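Local atomic coordinates of polymeric Immunoglobulin Receptor (Oncorhynchus mykiss, PDB entry 5F1S), a protein that probably binds polymeric immunoglobulins for transport across mucosal epithelia, its immunoglobulin-like ectodomain being the source of secretory component. Residues 6-11 with 104-109; 14-19 with 78-83; 189-194 with 207-212. All blocks are in the same frame, centred on the assembly; numbering follows the deposited sequence.

Contact 1 of 3, residues 6-11 with 104-109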
loop_
_atom_site.group_PDB
_atom_site.type_symbol
_atom_site.label_atom_id
_atom_site.label_comp_id
_atom_site.label_asym_id
_atom_site.label_seq_id
_atom_site.Cartn_x
_atom_site.Cartn_y
_atom_site.Cartn_z
ATOM N N GLY A 6 -5.835 -4.466 -11.402
ATOM C CA GLY A 6 -6.214 -3.111 -11.729
ATOM C C GLY A 6 -5.221 -2.098 -11.201
ATOM O O GLY A 6 -4.274 -2.426 -10.502
ATOM N N ASP A 7 -5.448 -0.837 -11.551
ATOM C CA ASP A 7 -4.471 0.199 -11.225
ATOM C C ASP A 7 -4.236 0.228 -9.718
ATOM O O ASP A 7 -5.141 -0.023 -8.924
ATOM C CB ASP A 7 -4.952 1.561 -11.720
ATOM C CG ASP A 7 -5.100 1.611 -13.217
ATOM O OD1 ASP A 7 -4.459 0.804 -13.935
ATOM O OD2 ASP A 7 -5.831 2.503 -13.695
ATOM N N LEU A 8 -3.002 0.493 -9.334
ATOM C CA LEU A 8 -2.553 0.370 -7.946
ATOM C C LEU A 8 -2.136 1.726 -7.446
ATOM O O LEU A 8 -1.583 2.526 -8.202
ATOM C CB LEU A 8 -1.295 -0.552 -7.783
ATOM C CG LEU A 8 -1.292 -1.997 -8.247
ATOM C CD1 LEU A 8 0.086 -2.598 -8.090
ATOM C CD2 LEU A 8 -2.287 -2.781 -7.408
ATOM N N ALA A 9 -2.324 1.935 -6.137
ATOM C CA ALA A 9 -1.741 3.056 -5.426
ATOM C C ALA A 9 -0.957 2.506 -4.245
ATOM O O ALA A 9 -1.444 1.653 -3.507
ATOM C CB ALA A 9 -2.818 4.048 -4.958
ATOM N N VAL A 10 0.270 2.944 -4.095
ATOM C CA VAL A 10 1.124 2.395 -3.067
ATOM C C VAL A 10 1.907 3.535 -2.436
ATOM O O VAL A 10 2.382 4.426 -3.147
ATOM C CB VAL A 10 2.059 1.339 -3.679
ATOM C CG1 VAL A 10 2.920 1.962 -4.761
ATOM C CG2 VAL A 10 2.934 0.739 -2.633
ATOM N N LEU A 11 2.100 3.473 -1.128
ATOM C CA LEU A 11 2.917 4.489 -0.452
ATOM C C LEU A 11 4.404 4.353 -0.790
ATOM O O LEU A 11 4.957 3.249 -0.847
ATOM C CB LEU A 11 2.757 4.364 1.058
ATOM C CG LEU A 11 1.388 4.668 1.637
ATOM C CD1 LEU A 11 1.278 4.240 3.079
ATOM C CD2 LEU A 11 1.120 6.110 1.522
ATOM N N ALA A 104 -0.539 -6.649 -21.287
ATOM C CA ALA A 104 -1.593 -6.087 -20.456
ATOM C C ALA A 104 -0.965 -4.941 -19.676
ATOM O O ALA A 104 0.204 -5.036 -19.289
ATOM C CB ALA A 104 -2.227 -7.133 -19.516
ATOM N N SER A 105 -1.700 -3.834 -19.495
ATOM C CA SER A 105 -1.117 -2.694 -18.813
ATOM C C SER A 105 -1.740 -2.502 -17.431
ATOM O O SER A 105 -2.861 -2.936 -17.145
ATOM C CB SER A 105 -1.319 -1.388 -19.584
ATOM O OG SER A 105 -2.704 -1.233 -19.836
ATOM N N LEU A 106 -1.042 -1.726 -16.615
ATOM C CA LEU A 106 -1.673 -1.185 -15.415
ATOM C C LEU A 106 -0.876 0.032 -15.003
ATOM O O LEU A 106 0.286 0.201 -15.370
ATOM C CB LEU A 106 -1.762 -2.175 -14.266
ATOM C CG LEU A 106 -0.500 -2.253 -13.399
ATOM C CD1 LEU A 106 -0.728 -3.123 -12.240
ATOM C CD2 LEU A 106 0.601 -2.778 -14.268
ATOM N N HIS A 107 -1.525 0.881 -14.222
ATOM C CA HIS A 107 -0.908 2.106 -13.772
ATOM C C HIS A 107 -0.550 1.928 -12.309
ATOM O O HIS A 107 -1.333 1.377 -11.547
ATOM C CB HIS A 107 -1.840 3.329 -13.934
ATOM C CG HIS A 107 -1.173 4.624 -13.584
ATOM N ND1 HIS A 107 -1.265 5.194 -12.331
ATOM C CD2 HIS A 107 -0.367 5.436 -14.310
ATOM C CE1 HIS A 107 -0.555 6.312 -12.306
ATOM N NE2 HIS A 107 0.004 6.475 -13.492
ATOM N N ILE A 108 0.631 2.399 -11.932
ATOM C CA ILE A 108 1.094 2.376 -10.545
ATOM C C ILE A 108 1.295 3.826 -10.109
ATOM O O ILE A 108 2.048 4.569 -10.741
ATOM C CB ILE A 108 2.409 1.587 -10.378
ATOM C CG1 ILE A 108 2.242 0.164 -10.868
ATOM C CG2 ILE A 108 2.853 1.615 -8.941
ATOM C CD1 ILE A 108 3.588 -0.717 -10.841
ATOM N N ASN A 109 0.596 4.230 -9.054
ATOM C CA ASN A 109 0.705 5.590 -8.519
ATOM C C ASN A 109 1.392 5.479 -7.175
ATOM O O ASN A 109 0.844 4.876 -6.250
ATOM C CB ASN A 109 -0.684 6.219 -8.386
ATOM C CG ASN A 109 -0.612 7.678 -7.967
ATOM O OD1 ASN A 109 0.379 8.362 -8.245
ATOM N ND2 ASN A 109 -1.650 8.146 -7.285
HETATM O O HOH W 1 -2.736 3.968 -10.275
#
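Leu106 meets Gly6 and Leu8 through a single methyl: its CD1 lies 4.0 Å from Gly6 O and 4.2 Å from Leu8 CG. At His107 both backbone polar atoms are bonded to the 6-11 segment. His107 N donates to Asp7 OD1 (2.9 Å), approaching from 52° above the carboxylate plane, while His107 O accepts Leu8 N at 2.9 Å and 170°, an almost straight bond. His107 ND1 is hydrogen-bonded, at 2.8 Å, to a water lying in the ring plane at its edge, and the water donates to Leu8 O. Ile108 sets its CG2 4.2 Å from Val10 CG1, the two side chains side by side and pointing the same way. Asn109 closes the ladder, its N donating to Leu8 O (2.9 Å) and its O accepting Val10 N (3.0 Å). Leu8 O is thus gripped by two donors, one of them the water. This alternation of bonds is that of parallel strands, here the A' and G strands of a V-set domain. Strand 8-11 forms one edge of its sheet, strand 103-111 pairs on its other side with antiparallel strand 86-92, and Leu8 and Ile108 face Val16 and Ile18 of strand 16-22 in the other sheet.

Contact 2 of 3, residues 14-19 with 78-83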
loop_
_atom_site.group_PDB
_atom_site.type_symbol
_atom_site.label_atom_id
_atom_site.label_comp_id
_atom_site.label_asym_id
_atom_site.label_seq_id
_atom_site.Cartn_x
_atom_site.Cartn_y
_atom_site.Cartn_z
ATOM N N ARG A 14 7.196 1.271 -0.225
ATOM C CA ARG A 14 6.641 -0.060 -0.197
ATOM C C ARG A 14 6.925 -0.798 -1.507
ATOM O O ARG A 14 7.422 -0.251 -2.493
ATOM C CB ARG A 14 5.121 -0.013 0.016
ATOM C CG ARG A 14 4.547 0.632 1.333
ATOM C CD ARG A 14 4.918 -0.101 2.530
ATOM N NE ARG A 14 3.947 0.023 3.657
ATOM C CZ ARG A 14 3.793 1.120 4.410
ATOM N NH1 ARG A 14 4.454 2.238 4.162
ATOM N NH2 ARG A 14 2.970 1.108 5.431
ATOM N N SER A 15 6.618 -2.082 -1.480
ATOM C CA SER A 15 6.846 -2.983 -2.605
ATOM C C SER A 15 5.507 -3.369 -3.195
ATOM O O SER A 15 4.489 -3.318 -2.504
ATOM C CB SER A 15 7.568 -4.245 -2.127
ATOM O OG SER A 15 8.846 -3.884 -1.660
ATOM N N VAL A 16 5.505 -3.796 -4.466
ATOM C CA VAL A 16 4.329 -4.415 -5.060
ATOM C C VAL A 16 4.702 -5.766 -5.655
ATOM O O VAL A 16 5.826 -5.986 -6.096
ATOM C CB VAL A 16 3.655 -3.545 -6.144
ATOM C CG1 VAL A 16 3.096 -2.247 -5.527
ATOM C CG2 VAL A 16 4.598 -3.240 -7.284
ATOM N N MET A 17 3.722 -6.655 -5.661
ATOM C CA MET A 17 3.838 -7.990 -6.236
ATOM C C MET A 17 2.700 -8.107 -7.234
ATOM O O MET A 17 1.537 -8.093 -6.823
ATOM C CB MET A 17 3.738 -9.086 -5.164
ATOM C CG MET A 17 3.814 -10.465 -5.747
ATOM S SD MET A 17 3.560 -11.735 -4.397
ATOM C CE MET A 17 1.894 -11.555 -4.069
ATOM N N ILE A 18 3.028 -8.193 -8.521
ATOM C CA ILE A 18 2.067 -8.058 -9.607
ATOM C C ILE A 18 1.994 -9.394 -10.340
ATOM O O ILE A 18 2.992 -9.799 -10.948
ATOM C CB ILE A 18 2.469 -6.935 -10.577
ATOM C CG1 ILE A 18 2.446 -5.622 -9.787
ATOM C CG2 ILE A 18 1.552 -6.897 -11.753
ATOM C CD1 ILE A 18 3.195 -4.530 -10.468
ATOM N N PRO A 19 0.832 -10.048 -10.372
ATOM C CA PRO A 19 0.656 -11.234 -11.240
ATOM C C PRO A 19 0.319 -10.844 -12.666
ATOM O O PRO A 19 -0.667 -10.129 -12.917
ATOM C CB PRO A 19 -0.521 -11.969 -10.588
ATOM C CG PRO A 19 -1.404 -10.807 -10.059
ATOM C CD PRO A 19 -0.402 -9.760 -9.596
ATOM N N THR A 78 10.385 -3.242 -5.753
ATOM C CA THR A 78 10.631 -2.934 -4.348
ATOM C C THR A 78 10.987 -1.464 -4.148
ATOM O O THR A 78 11.478 -0.760 -5.048
ATOM C CB THR A 78 11.768 -3.823 -3.776
ATOM O OG1 THR A 78 12.975 -3.542 -4.493
ATOM C CG2 THR A 78 11.411 -5.327 -3.920
ATOM N N GLU A 79 10.735 -1.002 -2.929
ATOM C CA GLU A 79 11.175 0.326 -2.511
ATOM C C GLU A 79 10.763 1.375 -3.545
ATOM O O GLU A 79 11.558 2.204 -3.997
ATOM C CB GLU A 79 12.687 0.365 -2.284
ATOM C CG GLU A 79 13.269 -0.809 -1.499
ATOM C CD GLU A 79 13.441 -0.529 -0.030
ATOM O OE1 GLU A 79 12.921 0.497 0.461
ATOM O OE2 GLU A 79 14.108 -1.343 0.642
ATOM N N LEU A 80 9.486 1.353 -3.911
ATOM C CA LEU A 80 9.028 2.215 -4.984
ATOM C C LEU A 80 9.173 3.679 -4.607
ATOM O O LEU A 80 8.825 4.081 -3.497
ATOM C CB LEU A 80 7.570 1.918 -5.309
ATOM C CG LEU A 80 7.414 0.648 -6.139
ATOM C CD1 LEU A 80 5.961 0.188 -6.100
ATOM C CD2 LEU A 80 7.833 0.901 -7.600
ATOM N N GLN A 81 9.625 4.476 -5.565
ATOM C CA GLN A 81 9.799 5.912 -5.405
ATOM C C GLN A 81 8.729 6.665 -6.174
ATOM O O GLN A 81 8.151 6.171 -7.140
ATOM C CB GLN A 81 11.196 6.312 -5.888
ATOM C CG GLN A 81 12.299 5.589 -5.137
ATOM C CD GLN A 81 12.279 5.863 -3.668
ATOM O OE1 GLN A 81 12.604 6.968 -3.245
ATOM N NE2 GLN A 81 11.928 4.873 -2.879
ATOM N N LYS A 82 8.478 7.920 -5.782
ATOM C CA LYS A 82 7.434 8.662 -6.469
ATOM C C LYS A 82 7.693 8.706 -7.975
ATOM O O LYS A 82 6.767 8.631 -8.789
ATOM C CB LYS A 82 7.339 10.076 -5.907
ATOM C CG LYS A 82 6.145 10.821 -6.491
ATOM C CD LYS A 82 5.916 12.183 -5.888
ATOM C CE LYS A 82 4.674 12.822 -6.567
ATOM N NZ LYS A 82 4.391 14.182 -6.042
ATOM N N GLU A 83 8.948 8.836 -8.362
ATOM C CA GLU A 83 9.270 8.926 -9.780
ATOM C C GLU A 83 9.053 7.592 -10.508
ATOM O O GLU A 83 9.069 7.573 -11.752
ATOM C CB GLU A 83 10.706 9.419 -9.944
ATOM C CG GLU A 83 11.772 8.539 -9.323
ATOM C CD GLU A 83 12.168 8.934 -7.878
ATOM O OE1 GLU A 83 11.362 9.605 -7.138
ATOM O OE2 GLU A 83 13.311 8.540 -7.492
HETATM O O HOH W 2 10.075 -2.103 -0.453
#
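Leu80 carries this contact, meeting Arg14 at its root and Val16 at its tip. Its backbone N donates to Arg14 O, 3.0 Å away with a nearly straight N-H of 172°, and its CB rests 3.6 Å from Arg14 O. With CG anti to the carbonyl carbon (chi1 -77°), the chain still passes Arg14 O at CG, 3.8 Å off. CD1 then reaches both methyls of Val16, lying 3.8 Å from Val16 CG1 and 3.9 Å from Val16 CG2, the two side chains crossing at about a right angle. Beyond these segments, Leu80 also packs on Val10 and Val110, which brings its tip into the apolar interior. The outer side of the contact is polar. Ser15 OG comes within 3.4 Å of Thr78 CA. Glu79 N donates to a water at 2.8 Å; the same water lies unusually close to Ser15 OG, so that half is less certain. Glu79 has left-handed backbone angles, and its O receives Gln81 NE2 from above the carbonyl plane, a bond within the turn. Arg14 leaves the backbone pointing away from 78-83, its guanidinium hydrogen-bonded to Tyr135 O (NH1) and Lys177 O (NH2) of the second immunoglobulin-like region. Joining the start of strand 16-22 to the turn that links strands 72-77 and 86-92, the contact closes one end of a V-set sandwich, where the start of strand B meets the E-F loop.

Contact 3 of 3, residues 189-194 with 207-212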
loop_
_atom_site.group_PDB
_atom_site.type_symbol
_atom_site.label_atom_id
_atom_site.label_comp_id
_atom_site.label_asym_id
_atom_site.label_seq_id
_atom_site.Cartn_x
_atom_site.Cartn_y
_atom_site.Cartn_z
ATOM N N ARG A 189 -18.601 8.694 24.294
ATOM C CA ARG A 189 -18.241 10.018 23.802
ATOM C C ARG A 189 -17.054 9.986 22.834
ATOM O O ARG A 189 -16.827 10.982 22.149
ATOM C CB ARG A 189 -17.911 10.962 24.964
ATOM C CG ARG A 189 -16.636 10.620 25.702
ATOM C CD ARG A 189 -16.356 11.536 26.919
ATOM N NE ARG A 189 -15.179 11.032 27.627
ATOM C CZ ARG A 189 -15.200 10.035 28.513
ATOM N NH1 ARG A 189 -16.348 9.448 28.834
ATOM N NH2 ARG A 189 -14.072 9.624 29.085
ATOM N N ASP A 190 -16.292 8.901 22.768
ATOM C CA ASP A 190 -15.177 8.833 21.810
ATOM C C ASP A 190 -15.642 8.702 20.354
ATOM O O ASP A 190 -14.817 8.843 19.429
ATOM C CB ASP A 190 -14.270 7.655 22.117
ATOM C CG ASP A 190 -13.654 7.722 23.524
ATOM O OD1 ASP A 190 -13.571 8.827 24.075
ATOM O OD2 ASP A 190 -13.254 6.664 24.057
ATOM N N THR A 191 -16.912 8.382 20.117
ATOM C CA THR A 191 -17.400 8.263 18.742
ATOM C C THR A 191 -17.108 9.528 17.943
ATOM O O THR A 191 -17.311 10.650 18.421
ATOM C CB THR A 191 -18.907 7.964 18.733
ATOM O OG1 THR A 191 -19.125 6.634 19.262
ATOM C CG2 THR A 191 -19.424 8.031 17.360
ATOM N N GLY A 192 -16.632 9.349 16.716
ATOM C CA GLY A 192 -16.469 10.460 15.804
ATOM C C GLY A 192 -15.215 10.336 14.936
ATOM O O GLY A 192 -14.572 9.281 14.837
ATOM N N TRP A 193 -14.894 11.460 14.310
ATOM C CA TRP A 193 -13.790 11.561 13.380
ATOM C C TRP A 193 -12.493 11.966 14.068
ATOM O O TRP A 193 -12.475 12.869 14.925
ATOM C CB TRP A 193 -14.117 12.580 12.304
ATOM C CG TRP A 193 -15.082 12.074 11.265
ATOM C CD1 TRP A 193 -16.415 12.396 11.135
ATOM C CD2 TRP A 193 -14.779 11.153 10.213
ATOM N NE1 TRP A 193 -16.943 11.716 10.060
ATOM C CE2 TRP A 193 -15.971 10.948 9.481
ATOM C CE3 TRP A 193 -13.618 10.474 9.817
ATOM C CZ2 TRP A 193 -16.021 10.106 8.363
ATOM C CZ3 TRP A 193 -13.678 9.630 8.717
ATOM C CH2 TRP A 193 -14.879 9.468 7.994
ATOM N N TYR A 194 -11.411 11.350 13.597
ATOM C CA TYR A 194 -10.051 11.535 14.096
ATOM C C TYR A 194 -9.102 11.655 12.917
ATOM O O TYR A 194 -9.446 11.345 11.773
ATOM C CB TYR A 194 -9.595 10.348 14.947
ATOM C CG TYR A 194 -10.360 10.224 16.238
ATOM C CD1 TYR A 194 -9.837 10.754 17.423
ATOM C CD2 TYR A 194 -11.631 9.610 16.268
ATOM C CE1 TYR A 194 -10.538 10.666 18.605
ATOM C CE2 TYR A 194 -12.356 9.524 17.440
ATOM C CZ TYR A 194 -11.789 10.045 18.622
ATOM O OH TYR A 194 -12.451 9.989 19.814
ATOM N N ILE A 207 -14.255 6.493 14.437
ATOM C CA ILE A 207 -14.424 5.518 15.510
ATOM C C ILE A 207 -15.901 5.502 15.877
ATOM O O ILE A 207 -16.470 6.543 16.232
ATOM C CB ILE A 207 -13.583 5.879 16.754
ATOM C CG1 ILE A 207 -12.082 5.989 16.407
ATOM C CG2 ILE A 207 -13.800 4.836 17.874
ATOM C CD1 ILE A 207 -11.496 4.697 15.878
ATOM N N LEU A 208 -16.519 4.327 15.816
ATOM C CA LEU A 208 -17.895 4.174 16.273
ATOM C C LEU A 208 -17.894 3.323 17.524
ATOM O O LEU A 208 -17.540 2.147 17.455
ATOM C CB LEU A 208 -18.741 3.518 15.195
ATOM C CG LEU A 208 -20.187 3.250 15.610
ATOM C CD1 LEU A 208 -20.886 4.526 15.932
ATOM C CD2 LEU A 208 -20.868 2.506 14.486
ATOM N N VAL A 209 -18.338 3.884 18.638
ATOM C CA VAL A 209 -18.440 3.145 19.886
ATOM C C VAL A 209 -19.894 2.710 20.023
ATOM O O VAL A 209 -20.801 3.547 20.004
ATOM C CB VAL A 209 -18.015 3.998 21.091
ATOM C CG1 VAL A 209 -18.034 3.174 22.390
ATOM C CG2 VAL A 209 -16.590 4.556 20.879
ATOM N N THR A 210 -20.105 1.425 20.166
ATOM C CA THR A 210 -21.447 0.895 20.240
ATOM C C THR A 210 -21.775 0.546 21.679
ATOM O O THR A 210 -20.901 0.543 22.550
ATOM C CB THR A 210 -21.567 -0.317 19.333
ATOM O OG1 THR A 210 -20.702 -1.348 19.816
ATOM C CG2 THR A 210 -21.184 0.069 17.886
ATOM N N PRO A 211 -23.044 0.282 21.985
ATOM C CA PRO A 211 -23.425 0.088 23.389
ATOM C C PRO A 211 -22.803 -1.164 23.965
ATOM O O PRO A 211 -22.625 -2.172 23.259
ATOM C CB PRO A 211 -24.961 -0.040 23.329
ATOM C CG PRO A 211 -25.365 0.667 22.051
ATOM C CD PRO A 211 -24.202 0.446 21.097
ATOM N N PRO A 212 -22.514 -1.182 25.257
ATOM C CA PRO A 212 -22.071 -2.425 25.888
ATOM C C PRO A 212 -23.190 -3.458 25.803
ATOM O O PRO A 212 -24.375 -3.110 25.902
ATOM C CB PRO A 212 -21.784 -2.001 27.327
ATOM C CG PRO A 212 -22.701 -0.855 27.544
ATOM C CD PRO A 212 -22.882 -0.163 26.249
HETATM O O HOH W 3 -21.502 6.490 20.468
#
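Backbone hydrogen bonds pair Gly192 with Ile207 in both directions: Gly192 N donates to Ile207 O at 2.9 Å, and Ile207 N to Gly192 O at 2.8 Å. This is an antiparallel hydrogen-bonded pair. Gly192 adopts a backbone conformation (phi 143°) in which a CB would collide with the preceding carbonyl O, so a glycine suits the start of this strand. One residue earlier a side chain takes over the pairing. Thr191 OG1, anti to its own carbonyl carbon (chi1 -68°), accepts Val209 N at 2.9 Å; it also donates to a water that in turn donates to Val209 O, so both polar backbone atoms of Val209 are engaged. Replacing Thr191 by an alanine would probably leave Val209 N without its acceptor and the water without its hydroxyl donor. Apolar packing adds to these bonds. Thr191 CG2 lies 4.1 Å from Leu208 CD1, the two side chains running side by side, and Ile207 CG1 is 3.7 Å from Tyr194 CD2, crossing at about a right angle. Within the first segment, Tyr194 OH donates to Asp190 O at 2.7 Å, in the carbonyl plane and on a lone pair: the tyrosine corner familiar from strand F of immunoglobulin domains. Strands 192-198 and 201-210 form a hairpin; the latter pairs on its other side with the parallel strand 120-124, while the former borders strand 144-148, whose Trp146 stacks on Tyr194 and whose Arg148 bonds to Tyr194 OH.

In the fold
Contacts 1 and 2 belong to the first V-set domain, their centres about 10 Å apart; contact 3 belongs to the second, its centre about 34 Å from that of contact 1 and about 35 Å from that of contact 2. Along the chain, both segments of contact 2 fall between those of contact 1; contact 3 follows after them. Strand 8-11 leads into strand 16-22 but sits in the opposite sheet, and the sheets face each other where Val10 CG2 comes within 4.2 Å of Val16 CG1, the loop residue Leu80 covering the end of this interface. Contact 3 uses strands 192-198 and 201-210, the second-domain counterparts of 86-92 and 103-111. The ectodomain thus repeats one sandwich plan twice.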